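Local coordinates for protein proteasome accessory factor B/C (PafBC) (Paenarthrobacter aurescens, PDB 6SJ9) that probably acts as a transcriptional regulator of the bacterial DNA damage response, combining winged helix-turn-helix domains with WYL domains of Sm fold, at residues Arg174-Val180 and Arg201-Phe207; Ile163-Ala169 and Arg211-Ser217; Phe230-Leu236 and Ile404-Asn408. Residues are numbered along the deposited sequence.

Contact 1 of 3, residues Arg174-Val180 and Arg201-Phe207; sequences REEVREV and RGAKRVF
Strands 175-180 and 203-207 approach to 9.6 Å between short axes, their N-to-C directions 122° apart. Their nearest CA atoms, of Val180 and Arg205, are 8.7 Å apart, and only side chains meet. At the start of the second strand, Gly202 (phi 58°, psi 25°) and Ala203 form a G1 beta bulge opposite Asp198. This is the antiparallel sheet of the Sm-fold WYL domain, in which strand 191-198 pairs with both strands and separates them. Glu176, trans at chi1 and chi2, holds Arg201 in a two-pronged salt bridge, OE2 to NH2 at 2.6 Å and OE1 to NH1 at 3.1 Å. The Arg178 side chain (mmm) folds so that its guanidinium stacks flat on that of Arg201, centres 3.6 Å apart and planes at 13°; Arg178 NH1 forms a salt bridge with Asp198. Over the opposite face of the Arg178 guanidinium comes the edge of the Phe207 ring, CZ of Arg178 to CE1 of Phe207 at 3.6 Å. Val180 CG2 packs against Phe207 CE2 at 3.5 Å.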
loop_
_atom_site.group_PDB
_atom_site.type_symbol
_atom_site.label_atom_id
_atom_site.label_comp_id
_atom_site.label_asym_id
_atom_site.label_seq_id
_atom_site.Cartn_x
_atom_site.Cartn_y
_atom_site.Cartn_z
ATOM N N ARG A 174 4.546 21.818 -27.503
ATOM C CA ARG A 174 4.203 20.678 -28.336
ATOM C C ARG A 174 4.615 19.350 -27.704
ATOM O O ARG A 174 5.565 19.268 -26.920
ATOM C CB ARG A 174 4.867 20.810 -29.713
ATOM C CG ARG A 174 6.384 20.547 -29.753
ATOM C CD ARG A 174 7.240 21.568 -28.993
ATOM N NE ARG A 174 8.606 21.627 -29.522
ATOM C CZ ARG A 174 9.600 22.329 -28.980
ATOM N NH1 ARG A 174 9.389 23.046 -27.883
ATOM N NH2 ARG A 174 10.809 22.312 -29.534
ATOM N N GLU A 175 3.863 18.305 -28.047
ATOM C CA GLU A 175 4.280 16.944 -27.759
ATOM C C GLU A 175 5.472 16.646 -28.650
ATOM O O GLU A 175 5.438 16.899 -29.856
ATOM C CB GLU A 175 3.150 15.948 -27.987
ATOM C CG GLU A 175 3.612 14.499 -28.007
ATOM C CD GLU A 175 2.455 13.515 -28.072
ATOM O OE1 GLU A 175 1.284 13.965 -28.053
ATOM O OE2 GLU A 175 2.714 12.290 -28.115
ATOM N N GLU A 176 6.516 16.089 -28.071
ATOM C CA GLU A 176 7.793 15.982 -28.756
ATOM C C GLU A 176 8.450 14.662 -28.402
ATOM O O GLU A 176 8.422 14.240 -27.241
ATOM C CB GLU A 176 8.696 17.160 -28.372
ATOM C CG GLU A 176 10.029 17.220 -29.069
ATOM C CD GLU A 176 10.860 18.401 -28.583
ATOM O OE1 GLU A 176 10.386 19.110 -27.660
ATOM O OE2 GLU A 176 11.983 18.610 -29.105
ATOM N N VAL A 177 8.980 13.985 -29.423
ATOM C CA VAL A 177 9.667 12.717 -29.221
ATOM C C VAL A 177 11.093 13.027 -28.801
ATOM O O VAL A 177 11.818 13.738 -29.502
ATOM C CB VAL A 177 9.641 11.871 -30.507
ATOM C CG1 VAL A 177 10.439 10.579 -30.334
ATOM C CG2 VAL A 177 8.200 11.545 -30.889
ATOM N N ARG A 178 11.509 12.474 -27.667
ATOM C CA ARG A 178 12.839 12.718 -27.130
ATOM C C ARG A 178 13.674 11.450 -27.279
ATOM O O ARG A 178 13.150 10.335 -27.142
ATOM C CB ARG A 178 12.742 13.106 -25.663
ATOM C CG ARG A 178 11.711 14.233 -25.370
ATOM C CD ARG A 178 12.112 15.522 -26.082
ATOM N NE ARG A 178 13.282 16.137 -25.444
ATOM C CZ ARG A 178 13.178 17.043 -24.446
ATOM N NH1 ARG A 178 14.258 17.594 -23.865
ATOM N NH2 ARG A 178 11.971 17.405 -24.031
ATOM N N GLU A 179 14.972 11.633 -27.547
ATOM C CA GLU A 179 15.917 10.537 -27.719
ATOM C C GLU A 179 16.871 10.629 -26.556
ATOM O O GLU A 179 17.623 11.611 -26.447
ATOM C CB GLU A 179 16.710 10.652 -29.020
ATOM C CG GLU A 179 15.888 10.951 -30.274
ATOM C CD GLU A 179 15.159 9.724 -30.783
ATOM O OE1 GLU A 179 14.158 9.902 -31.487
ATOM O OE2 GLU A 179 15.584 8.582 -30.466
ATOM N N VAL A 180 16.822 9.627 -25.684
ATOM C CA VAL A 180 17.471 9.730 -24.396
ATOM C C VAL A 180 18.335 8.501 -24.146
ATOM O O VAL A 180 17.904 7.371 -24.375
ATOM C CB VAL A 180 16.393 9.920 -23.298
ATOM C CG1 VAL A 180 16.984 9.873 -21.943
ATOM C CG2 VAL A 180 15.685 11.253 -23.495
ATOM N N ARG A 201 19.196 17.519 -27.373
ATOM C CA ARG A 201 19.761 18.722 -26.791
ATOM C C ARG A 201 21.256 18.588 -26.515
ATOM O O ARG A 201 21.902 19.588 -26.198
ATOM C CB ARG A 201 19.048 19.059 -25.485
ATOM C CG ARG A 201 17.744 19.861 -25.607
ATOM C CD ARG A 201 16.674 19.220 -26.479
ATOM N NE ARG A 201 15.384 19.869 -26.251
ATOM C CZ ARG A 201 14.248 19.528 -26.856
ATOM N NH1 ARG A 201 13.128 20.180 -26.569
ATOM N NH2 ARG A 201 14.230 18.541 -27.747
ATOM N N GLY A 202 21.826 17.394 -26.652
ATOM C CA GLY A 202 23.232 17.188 -26.328
ATOM C C GLY A 202 23.597 17.542 -24.902
ATOM O O GLY A 202 24.756 17.873 -24.621
ATOM N N ALA A 203 22.630 17.492 -23.988
ATOM C CA ALA A 203 22.891 17.767 -22.588
ATOM C C ALA A 203 21.987 16.894 -21.739
ATOM O O ALA A 203 20.990 16.333 -22.212
ATOM C CB ALA A 203 22.668 19.245 -22.237
ATOM N N LYS A 204 22.302 16.845 -20.460
ATOM C CA LYS A 204 21.457 16.084 -19.574
ATOM C C LYS A 204 20.119 16.783 -19.378
ATOM O O LYS A 204 20.016 18.007 -19.444
ATOM C CB LYS A 204 22.207 15.844 -18.269
ATOM C CG LYS A 204 22.041 16.896 -17.227
ATOM C CD LYS A 204 23.160 16.789 -16.207
ATOM C CE LYS A 204 23.347 18.109 -15.450
ATOM N NZ LYS A 204 24.710 18.132 -14.856
ATOM N N ARG A 205 19.082 15.979 -19.127
ATOM C CA ARG A 205 17.721 16.477 -18.962
ATOM C C ARG A 205 16.987 15.568 -17.989
ATOM O O ARG A 205 17.331 14.391 -17.825
ATOM C CB ARG A 205 16.918 16.532 -20.271
ATOM C CG ARG A 205 17.369 17.578 -21.278
ATOM C CD ARG A 205 16.869 18.945 -20.800
ATOM N NE ARG A 205 17.186 20.041 -21.708
ATOM C CZ ARG A 205 18.424 20.462 -21.973
ATOM N NH1 ARG A 205 19.467 19.856 -21.403
ATOM N NH2 ARG A 205 18.625 21.521 -22.783
ATOM N N VAL A 206 16.024 16.161 -17.290
ATOM C CA VAL A 206 15.171 15.465 -16.354
ATOM C C VAL A 206 13.753 15.457 -16.904
ATOM O O VAL A 206 13.250 16.485 -17.378
ATOM C CB VAL A 206 15.236 16.103 -14.960
ATOM C CG1 VAL A 206 14.574 15.170 -13.975
ATOM C CG2 VAL A 206 16.673 16.363 -14.577
ATOM N N PHE A 207 13.147 14.287 -16.909
ATOM C CA PHE A 207 11.817 14.061 -17.438
ATOM C C PHE A 207 10.908 13.553 -16.323
ATOM O O PHE A 207 11.224 12.542 -15.689
ATOM C CB PHE A 207 11.908 13.015 -18.556
ATOM C CG PHE A 207 12.833 13.419 -19.675
ATOM C CD1 PHE A 207 12.407 14.287 -20.682
ATOM C CD2 PHE A 207 14.143 12.991 -19.677
ATOM C CE1 PHE A 207 13.260 14.669 -21.710
ATOM C CE2 PHE A 207 15.002 13.333 -20.717
ATOM C CZ PHE A 207 14.567 14.174 -21.725
#

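Contact 2 of 3, residues Ile163-Ala169 and Arg211-Ser217; sequences IRFGYQA and RMTTAIS
In the Sm-like sheet of the WYL domain, strand 163-168 is flanked by the irregular segment 211-217, which bridges it at both ends. Arg164 and Ser217 are an antiparallel hydrogen-bonded pair, with N-to-O bonds of 3.0 Å in both directions; Tyr167 faces Met212 in a single bridge, CA atoms 4.6 Å apart. The register shifts by two residues between them. Arg211, with the most surface buried, accepts at O from Gln168 N at 3.1 Å; its CB meets Tyr167 CE1 at 3.6 Å, and its side chain runs on beside the end of the strand, NH2 3.7 Å from Gln168 CG. Ser217 adds a bond from OG to Arg164 O, 3.3 Å, while the Arg164 guanidinium goes to Glu179. Gly166 lies where a side chain would collide with Thr213 and Thr214: its O accepts from Thr213 N at 2.9 Å, and its N gives a weak bond to Thr214 OG1 at 3.3 Å. Selenomethionine Met212 (mtt) places CE over the face of the Phe165 ring, 3.8 Å from its centroid.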
loop_
_atom_site.group_PDB
_atom_site.type_symbol
_atom_site.label_atom_id
_atom_site.label_comp_id
_atom_site.label_asym_id
_atom_site.label_seq_id
_atom_site.Cartn_x
_atom_site.Cartn_y
_atom_site.Cartn_z
ATOM N N ILE A 163 16.726 5.092 -25.491
ATOM C CA ILE A 163 15.271 5.004 -25.569
ATOM C C ILE A 163 14.715 6.225 -26.300
ATOM O O ILE A 163 15.396 7.233 -26.509
ATOM C CB ILE A 163 14.581 4.922 -24.172
ATOM C CG1 ILE A 163 14.862 6.186 -23.371
ATOM C CG2 ILE A 163 15.092 3.721 -23.407
ATOM C CD1 ILE A 163 14.235 6.182 -21.943
ATOM N N ARG A 164 13.447 6.113 -26.687
ATOM C CA ARG A 164 12.693 7.233 -27.238
ATOM C C ARG A 164 11.271 7.204 -26.684
ATOM O O ARG A 164 10.718 6.142 -26.376
ATOM C CB ARG A 164 12.755 7.219 -28.778
ATOM C CG ARG A 164 11.469 7.049 -29.565
ATOM C CD ARG A 164 11.774 6.435 -30.934
ATOM N NE ARG A 164 13.029 6.973 -31.445
ATOM C CZ ARG A 164 13.839 6.351 -32.315
ATOM N NH1 ARG A 164 13.550 5.133 -32.799
ATOM N NH2 ARG A 164 14.988 6.938 -32.674
ATOM N N PHE A 165 10.689 8.389 -26.523
ATOM C CA PHE A 165 9.344 8.503 -25.960
ATOM C C PHE A 165 8.788 9.885 -26.250
ATOM O O PHE A 165 9.540 10.852 -26.480
ATOM C CB PHE A 165 9.265 8.285 -24.443
ATOM C CG PHE A 165 10.222 9.130 -23.672
ATOM C CD1 PHE A 165 9.836 10.392 -23.191
ATOM C CD2 PHE A 165 11.539 8.702 -23.482
ATOM C CE1 PHE A 165 10.772 11.185 -22.505
ATOM C CE2 PHE A 165 12.447 9.480 -22.785
ATOM C CZ PHE A 165 12.090 10.723 -22.321
ATOM N N GLY A 166 7.456 9.946 -26.284
ATOM C CA GLY A 166 6.782 11.225 -26.393
ATOM C C GLY A 166 6.836 11.985 -25.078
ATOM O O GLY A 166 6.609 11.430 -24.007
ATOM N N TYR A 167 7.139 13.273 -25.161
ATOM C CA TYR A 167 7.277 14.082 -23.961
ATOM C C TYR A 167 6.580 15.420 -24.141
ATOM O O TYR A 167 6.877 16.153 -25.088
ATOM C CB TYR A 167 8.731 14.326 -23.581
ATOM C CG TYR A 167 8.796 14.828 -22.178
ATOM C CD1 TYR A 167 8.443 13.988 -21.138
ATOM C CD2 TYR A 167 9.210 16.112 -21.886
ATOM C CE1 TYR A 167 8.496 14.395 -19.837
ATOM C CE2 TYR A 167 9.249 16.560 -20.555
ATOM C CZ TYR A 167 8.883 15.690 -19.544
ATOM O OH TYR A 167 8.908 16.066 -18.232
ATOM N N GLN A 168 5.685 15.752 -23.218
ATOM C CA GLN A 168 5.027 17.055 -23.278
ATOM C C GLN A 168 5.919 18.106 -22.623
ATOM O O GLN A 168 5.987 18.222 -21.389
ATOM C CB GLN A 168 3.649 16.988 -22.635
ATOM C CG GLN A 168 2.802 18.163 -23.074
ATOM C CD GLN A 168 1.387 17.756 -23.387
ATOM O OE1 GLN A 168 0.982 17.757 -24.553
ATOM N NE2 GLN A 168 0.625 17.389 -22.356
ATOM N N ALA A 169 6.474 18.958 -23.479
ATOM C CA ALA A 169 7.543 19.913 -23.223
ATOM C C ALA A 169 7.383 20.752 -21.963
ATOM O O ALA A 169 6.281 20.899 -21.423
ATOM C CB ALA A 169 7.684 20.841 -24.433
ATOM N N ARG A 211 4.595 13.123 -17.353
ATOM C CA ARG A 211 4.473 13.947 -18.558
ATOM C C ARG A 211 4.830 13.214 -19.857
ATOM O O ARG A 211 4.869 13.846 -20.919
ATOM C CB ARG A 211 5.304 15.209 -18.421
ATOM C CG ARG A 211 4.938 16.051 -17.142
ATOM C CD ARG A 211 4.914 17.523 -17.495
ATOM N NE ARG A 211 3.667 17.884 -18.175
ATOM C CZ ARG A 211 3.502 18.927 -18.998
ATOM N NH1 ARG A 211 4.512 19.754 -19.294
ATOM N NH2 ARG A 211 2.304 19.137 -19.542
HETATM N N MSE A 212 5.089 11.912 -19.793
HETATM C CA MSE A 212 5.329 11.104 -20.994
HETATM C C MSE A 212 4.005 10.753 -21.659
HETATM O O MSE A 212 3.100 10.215 -21.022
HETATM C CB MSE A 212 6.089 9.821 -20.647
HETATM C CG MSE A 212 7.547 10.030 -20.342
HETATM SE SE MSE A 212 8.388 8.410 -19.655
HETATM C CE MSE A 212 10.208 9.130 -19.451
ATOM N N THR A 213 3.898 11.038 -22.941
ATOM C CA THR A 213 2.657 10.759 -23.634
ATOM C C THR A 213 2.528 9.294 -24.057
ATOM O O THR A 213 1.399 8.809 -24.223
ATOM C CB THR A 213 2.576 11.659 -24.847
ATOM O OG1 THR A 213 3.606 11.278 -25.733
ATOM C CG2 THR A 213 2.881 13.060 -24.441
ATOM N N THR A 214 3.650 8.567 -24.184
ATOM C CA THR A 214 3.690 7.233 -24.771
ATOM C C THR A 214 4.249 6.218 -23.790
ATOM O O THR A 214 4.747 6.548 -22.710
ATOM C CB THR A 214 4.584 7.186 -26.001
ATOM O OG1 THR A 214 5.934 7.091 -25.550
ATOM C CG2 THR A 214 4.444 8.441 -26.821
ATOM N N ALA A 215 4.211 4.964 -24.210
ATOM C CA ALA A 215 5.114 4.001 -23.628
ATOM C C ALA A 215 6.527 4.273 -24.148
ATOM O O ALA A 215 6.747 4.982 -25.134
ATOM C CB ALA A 215 4.666 2.566 -23.939
ATOM N N ILE A 216 7.493 3.757 -23.422
ATOM C CA ILE A 216 8.885 3.948 -23.785
ATOM C C ILE A 216 9.254 2.891 -24.809
ATOM O O ILE A 216 9.066 1.700 -24.571
ATOM C CB ILE A 216 9.743 3.845 -22.518
ATOM C CG1 ILE A 216 9.349 5.023 -21.594
ATOM C CG2 ILE A 216 11.220 3.715 -22.849
ATOM C CD1 ILE A 216 9.946 4.987 -20.283
ATOM N N SER A 217 9.798 3.311 -25.940
ATOM C CA SER A 217 10.382 2.348 -26.868
ATOM C C SER A 217 11.898 2.211 -26.605
ATOM O O SER A 217 12.659 3.198 -26.703
ATOM C CB SER A 217 10.032 2.724 -28.303
ATOM O OG SER A 217 10.705 3.872 -28.742
#

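Contact 3 of 3, residues Phe230-Leu236 and Ile404-Asn408; sequences FNARAEL and IQWEN
Van der Waals packing holds this contact, with no hydrogen bond between the segments. Helix 232-236 passes strand 404-407 at 8.9 Å between short axes, their N-to-C directions 129° apart; Arg233 and Gln405 have the nearest CA atoms, at 6.3 Å. Gln405 (chi1 m, chi2 p) lays its CG against the helix, 3.6 Å from Leu236 CD1, 3.7 Å from Arg233 CA and 4.1 Å from Ala232 CB. Two residues on, Glu407 (chi1 m, chi2 t) extends beside the start of the helix: its CD lies 3.7 Å from Phe230 CE2 and its OE2 3.1 Å from Ala232 CB. Among polar groups, Asn231 is the N-cap, OD1 accepting weakly from Arg233 N at 3.3 Å; Arg233, fully extended, reaches Glu415 O, and Glu407 OE2 is hydrogen-bonded to Tyr412 OH. The CA-to-CB bond of Trp406 points away from helix 232-236, and its side chain packs on helix 147-159. Strand 404-407 with strand 410-413 forms the beta hairpin of the PafC helix-turn-helix domain, consistent with its wing, adding to the WYL sheet through strand 175-188.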
loop_
_atom_site.group_PDB
_atom_site.type_symbol
_atom_site.label_atom_id
_atom_site.label_comp_id
_atom_site.label_asym_id
_atom_site.label_seq_id
_atom_site.Cartn_x
_atom_site.Cartn_y
_atom_site.Cartn_z
ATOM N N PHE A 230 28.774 10.391 -13.002
ATOM C CA PHE A 230 27.354 10.737 -12.981
ATOM C C PHE A 230 26.780 10.506 -11.596
ATOM O O PHE A 230 26.742 9.366 -11.119
ATOM C CB PHE A 230 26.545 9.928 -13.996
ATOM C CG PHE A 230 25.096 9.731 -13.578
ATOM C CD1 PHE A 230 24.229 10.816 -13.447
ATOM C CD2 PHE A 230 24.611 8.449 -13.338
ATOM C CE1 PHE A 230 22.921 10.637 -13.062
ATOM C CE2 PHE A 230 23.296 8.240 -12.964
ATOM C CZ PHE A 230 22.437 9.337 -12.826
ATOM N N ASN A 231 26.342 11.578 -10.947
ATOM C CA ASN A 231 25.713 11.472 -9.632
ATOM C C ASN A 231 24.201 11.660 -9.759
ATOM O O ASN A 231 23.728 12.772 -10.024
ATOM C CB ASN A 231 26.317 12.477 -8.656
ATOM C CG ASN A 231 25.854 12.245 -7.223
ATOM O OD1 ASN A 231 25.125 11.283 -6.931
ATOM N ND2 ASN A 231 26.300 13.112 -6.317
ATOM N N ALA A 232 23.444 10.571 -9.576
ATOM C CA ALA A 232 21.990 10.667 -9.696
ATOM C C ALA A 232 21.376 11.486 -8.564
ATOM O O ALA A 232 20.449 12.273 -8.798
ATOM C CB ALA A 232 21.355 9.271 -9.717
ATOM N N ARG A 233 21.897 11.338 -7.339
ATOM C CA ARG A 233 21.313 12.034 -6.194
ATOM C C ARG A 233 21.519 13.543 -6.292
ATOM O O ARG A 233 20.613 14.320 -5.967
ATOM C CB ARG A 233 21.897 11.472 -4.897
ATOM C CG ARG A 233 21.493 12.221 -3.631
ATOM C CD ARG A 233 22.235 11.659 -2.424
ATOM N NE ARG A 233 21.926 12.372 -1.190
ATOM C CZ ARG A 233 22.258 11.930 0.019
ATOM N NH1 ARG A 233 22.904 10.774 0.149
ATOM N NH2 ARG A 233 21.942 12.636 1.094
ATOM N N ALA A 234 22.706 13.975 -6.728
ATOM C CA ALA A 234 22.961 15.403 -6.875
ATOM C C ALA A 234 22.149 15.997 -8.019
ATOM O O ALA A 234 21.710 17.153 -7.937
ATOM C CB ALA A 234 24.452 15.656 -7.105
ATOM N N GLU A 235 21.938 15.222 -9.087
ATOM C CA GLU A 235 21.162 15.715 -10.222
ATOM C C GLU A 235 19.698 15.946 -9.840
ATOM O O GLU A 235 19.099 16.966 -10.211
ATOM C CB GLU A 235 21.267 14.718 -11.376
ATOM C CG GLU A 235 20.699 15.239 -12.646
ATOM C CD GLU A 235 21.463 16.454 -13.107
ATOM O OE1 GLU A 235 22.718 16.430 -13.027
ATOM O OE2 GLU A 235 20.814 17.429 -13.535
ATOM N N LEU A 236 19.119 15.015 -9.073
ATOM C CA LEU A 236 17.717 15.088 -8.685
ATOM C C LEU A 236 17.498 16.090 -7.545
ATOM O O LEU A 236 16.493 16.814 -7.531
ATOM C CB LEU A 236 17.234 13.692 -8.270
ATOM C CG LEU A 236 17.106 12.510 -9.247
ATOM C CD1 LEU A 236 17.519 11.188 -8.580
ATOM C CD2 LEU A 236 15.675 12.392 -9.756
ATOM N N ILE A 404 14.372 8.607 -3.394
ATOM C CA ILE A 404 14.802 7.359 -4.016
ATOM C C ILE A 404 15.567 7.668 -5.306
ATOM O O ILE A 404 15.110 8.492 -6.118
ATOM C CB ILE A 404 13.594 6.459 -4.314
ATOM C CG1 ILE A 404 12.889 6.173 -2.986
ATOM C CG2 ILE A 404 14.077 5.151 -4.934
ATOM C CD1 ILE A 404 11.498 5.694 -3.102
ATOM N N GLN A 405 16.747 7.036 -5.456
ATOM C CA GLN A 405 17.536 6.999 -6.690
ATOM C C GLN A 405 17.642 5.535 -7.153
ATOM O O GLN A 405 18.017 4.645 -6.375
ATOM C CB GLN A 405 18.977 7.509 -6.541
ATOM C CG GLN A 405 19.149 8.982 -6.297
ATOM C CD GLN A 405 18.607 9.402 -4.932
ATOM O OE1 GLN A 405 17.968 10.421 -4.827
ATOM N NE2 GLN A 405 18.875 8.613 -3.884
ATOM N N TRP A 406 17.419 5.312 -8.431
ATOM C CA TRP A 406 17.531 3.973 -9.015
ATOM C C TRP A 406 18.341 4.087 -10.295
ATOM O O TRP A 406 17.803 4.479 -11.334
ATOM C CB TRP A 406 16.165 3.404 -9.287
ATOM C CG TRP A 406 16.151 1.985 -9.720
ATOM C CD1 TRP A 406 17.054 1.336 -10.540
ATOM C CD2 TRP A 406 15.151 1.017 -9.380
ATOM N NE1 TRP A 406 16.671 0.026 -10.716
ATOM C CE2 TRP A 406 15.501 -0.198 -10.043
ATOM C CE3 TRP A 406 14.009 1.047 -8.575
ATOM C CZ2 TRP A 406 14.756 -1.361 -9.911
ATOM C CZ3 TRP A 406 13.239 -0.129 -8.462
ATOM C CH2 TRP A 406 13.635 -1.313 -9.108
ATOM N N GLU A 407 19.631 3.757 -10.210
ATOM C CA GLU A 407 20.522 3.673 -11.371
ATOM C C GLU A 407 20.643 2.226 -11.842
ATOM O O GLU A 407 20.017 1.320 -11.288
ATOM C CB GLU A 407 21.896 4.210 -11.009
ATOM C CG GLU A 407 21.907 5.594 -10.490
ATOM C CD GLU A 407 23.307 6.030 -10.038
ATOM O OE1 GLU A 407 24.339 5.454 -10.458
ATOM O OE2 GLU A 407 23.365 6.999 -9.297
ATOM N N ASN A 408 21.448 2.001 -12.888
ATOM C CA ASN A 408 21.638 0.645 -13.427
ATOM C C ASN A 408 22.129 -0.288 -12.335
ATOM O O ASN A 408 23.232 -0.118 -11.823
ATOM C CB ASN A 408 22.648 0.629 -14.598
ATOM C CG ASN A 408 22.624 -0.728 -15.354
ATOM O OD1 ASN A 408 21.567 -1.340 -15.460
ATOM N ND2 ASN A 408 23.765 -1.174 -15.871
#

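Contacts 1 and 2 belong to one WYL domain, with centres about 9 Å apart. Strands 163-168 and 175-188 pair directly, Glu176 O lying 2.6 Å from Tyr167 N, and Glu175 OE2 is 2.7 Å from Thr213 OG1. Phe207 of contact 1 meets the rings of Phe165 and Tyr167 of contact 2 edge-to-face, so the two share a core. Contact 3 lies farther along the same sheet, its centre about 18 Å from the centre of contact 1 and 20 Å from contact 2's. A salt bridge from Lys204 NZ to Glu235 OE1, 3.2 Å, ties it to contact 1, whereas its nearest atoms to contact 2 are about 11 Å away. Strand 175-188 runs from the WYL core to the helix-turn-helix domain.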